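Local coordinates for protein endo-1,4-beta-xylanase (Pseudoalteromonas haloplanktis, PDB 1XWT) that hydrolyses internal beta-1,4 linkages of xylan as a cold-adapted family 8 glycoside hydrolase, and may also cut cellulose and related beta-glucans, at residues Tyr59-Ile64 with Trp100-Ala105. The protein carries 1 engineered substitution. Sequence-based numbering, arbitrary orientation.
Sequences YKAHYI and WRFAKA
Arg101 NH1 is held by two oxygens: it donates to Lys60 O at 3.2 Å in a fairly straight bond (N-H...O 155°), and it also bonds Asn98 OD1 one helical turn back. The Lys60 oxygen lies at the guanidinium edge, a little out of its plane. A bend at chi3 (-54°) in an otherwise extended arginine chain turns NH1 toward Lys60 O and the Tyr59 ring, while NE points away into a salt bridge with Glu165. With both sides of the guanidinium engaged, its rotation is probably fixed. Tyr59 stands beside NH1 with its ring steeply inclined to the guanidinium, and its hydroxyl shares a 2.7 Å hydrogen bond with His62 ND1. One residue on, Phe102 CB presses on His62 O at 3.0 Å, an oxygen whose hydrogen bond comes from Gln80 NE2. Ala61 CB packs against Phe102 CB at 3.6 Å, its small methyl letting the helix backbone come close. Tyr63 CB sits almost centrally over one face of the Phe102 ring in a CH-pi contact, 3.8 Å from the centroid. The two rings themselves meet obliquely. Replacing Phe102 with an alanine would probably open a gap beneath Tyr63 CB and let the tyrosine ring shift. Segment 100-105 of helix 93-107 crosses segment 59-64 of strand 58-66 nearly at right angles (96°), their axes 6.5 Å apart at closest approach. The strand is second in a five-stranded antiparallel sheet, where Lys60 and Ala61 form a classic beta bulge opposite Tyr53 of strand 50-55, and Gln80 of helix 77-89 adjoins both Tyr63 and Phe102.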
# COMPACT_ATOMS: atom_id res chain seq x y z
N TYR A 59 15.62 25.60 2.13
CA TYR A 59 14.56 24.61 1.91
C TYR A 59 14.85 23.78 0.66
O TYR A 59 15.21 24.32 -0.41
CB TYR A 59 13.16 25.27 1.80
CG TYR A 59 12.12 24.24 1.37
CD1 TYR A 59 11.64 23.31 2.27
CD2 TYR A 59 11.69 24.15 0.05
CE1 TYR A 59 10.77 22.30 1.85
CE2 TYR A 59 10.82 23.17 -0.38
CZ TYR A 59 10.36 22.25 0.53
OH TYR A 59 9.52 21.26 0.09
N LYS A 60 14.71 22.46 0.77
CA LYS A 60 14.89 21.55 -0.36
C LYS A 60 13.61 20.83 -0.79
O LYS A 60 13.16 20.97 -1.92
CB LYS A 60 16.02 20.55 -0.07
CG LYS A 60 17.40 21.17 0.19
CD LYS A 60 18.02 21.81 -1.06
CE LYS A 60 19.27 22.61 -0.75
NZ LYS A 60 19.80 23.25 -2.00
N ALA A 61 13.05 20.03 0.10
CA ALA A 61 11.92 19.17 -0.24
C ALA A 61 11.27 18.67 1.05
O ALA A 61 11.65 19.12 2.12
CB ALA A 61 12.41 18.02 -1.12
N HIS A 62 10.29 17.77 0.94
CA HIS A 62 9.63 17.20 2.11
C HIS A 62 9.71 15.68 2.09
O HIS A 62 9.82 15.06 1.03
CB HIS A 62 8.12 17.60 2.13
CG HIS A 62 7.84 18.94 2.76
ND1 HIS A 62 8.28 20.12 2.23
CD2 HIS A 62 7.00 19.27 3.76
CE1 HIS A 62 7.88 21.12 3.01
NE2 HIS A 62 7.09 20.63 3.94
N TYR A 63 9.62 15.07 3.27
CA TYR A 63 9.52 13.62 3.38
C TYR A 63 8.48 13.19 4.40
O TYR A 63 8.08 13.95 5.30
CB TYR A 63 10.89 13.02 3.71
CG TYR A 63 11.51 13.48 5.01
CD1 TYR A 63 12.23 14.66 5.11
CD2 TYR A 63 11.35 12.72 6.18
CE1 TYR A 63 12.79 15.07 6.32
CE2 TYR A 63 11.91 13.12 7.37
CZ TYR A 63 12.61 14.31 7.45
OH TYR A 63 13.20 14.68 8.65
N ILE A 64 8.05 11.95 4.24
CA ILE A 64 7.26 11.25 5.24
C ILE A 64 8.24 10.58 6.22
O ILE A 64 9.08 9.79 5.81
CB ILE A 64 6.31 10.20 4.57
CG1 ILE A 64 5.31 10.89 3.61
CG2 ILE A 64 5.63 9.35 5.63
CD1 ILE A 64 4.43 11.92 4.28
N TRP A 100 7.69 14.33 -4.10
CA TRP A 100 8.30 13.73 -5.29
C TRP A 100 9.70 14.32 -5.53
O TRP A 100 10.62 13.60 -5.88
CB TRP A 100 7.37 13.88 -6.53
CG TRP A 100 7.96 13.35 -7.79
CD1 TRP A 100 8.06 14.02 -8.96
CD2 TRP A 100 8.55 12.06 -8.02
NE1 TRP A 100 8.69 13.24 -9.89
CE2 TRP A 100 9.03 12.04 -9.34
CE3 TRP A 100 8.77 10.92 -7.22
CZ2 TRP A 100 9.70 10.95 -9.89
CZ3 TRP A 100 9.44 9.83 -7.78
CH2 TRP A 100 9.91 9.87 -9.08
N ARG A 101 9.88 15.61 -5.27
CA ARG A 101 11.20 16.22 -5.41
C ARG A 101 12.22 15.51 -4.53
O ARG A 101 13.35 15.26 -4.95
CB ARG A 101 11.15 17.71 -5.03
CG ARG A 101 12.34 18.54 -5.53
CD ARG A 101 12.34 20.02 -5.07
NE ARG A 101 11.06 20.63 -5.44
CZ ARG A 101 10.07 20.94 -4.60
NH1 ARG A 101 10.25 20.89 -3.28
NH2 ARG A 101 8.89 21.29 -5.09
N PHE A 102 11.82 15.21 -3.29
CA PHE A 102 12.69 14.52 -2.33
C PHE A 102 13.03 13.12 -2.84
O PHE A 102 14.19 12.70 -2.82
CB PHE A 102 12.00 14.43 -0.97
CG PHE A 102 12.85 13.80 0.11
CD1 PHE A 102 12.95 12.43 0.22
CD2 PHE A 102 13.55 14.57 1.02
CE1 PHE A 102 13.75 11.85 1.19
CE2 PHE A 102 14.34 14.00 1.99
CZ PHE A 102 14.43 12.63 2.09
N ALA A 103 12.03 12.39 -3.32
CA ALA A 103 12.24 11.01 -3.77
C ALA A 103 13.22 10.99 -4.94
O ALA A 103 14.19 10.21 -4.94
CB ALA A 103 10.90 10.39 -4.18
N LYS A 104 12.98 11.81 -5.94
CA LYS A 104 13.79 11.80 -7.15
C LYS A 104 15.22 12.23 -6.85
O LYS A 104 16.16 11.71 -7.46
CB LYS A 104 13.13 12.68 -8.21
CG LYS A 104 13.60 12.47 -9.63
CD LYS A 104 12.67 13.25 -10.61
CE LYS A 104 13.19 13.15 -12.00
NZ LYS A 104 12.42 14.04 -12.86
N ALA A 105 15.41 13.20 -5.96
CA ALA A 105 16.76 13.68 -5.60
C ALA A 105 17.54 12.74 -4.70
O ALA A 105 18.76 12.55 -4.89
CB ALA A 105 16.71 15.05 -4.92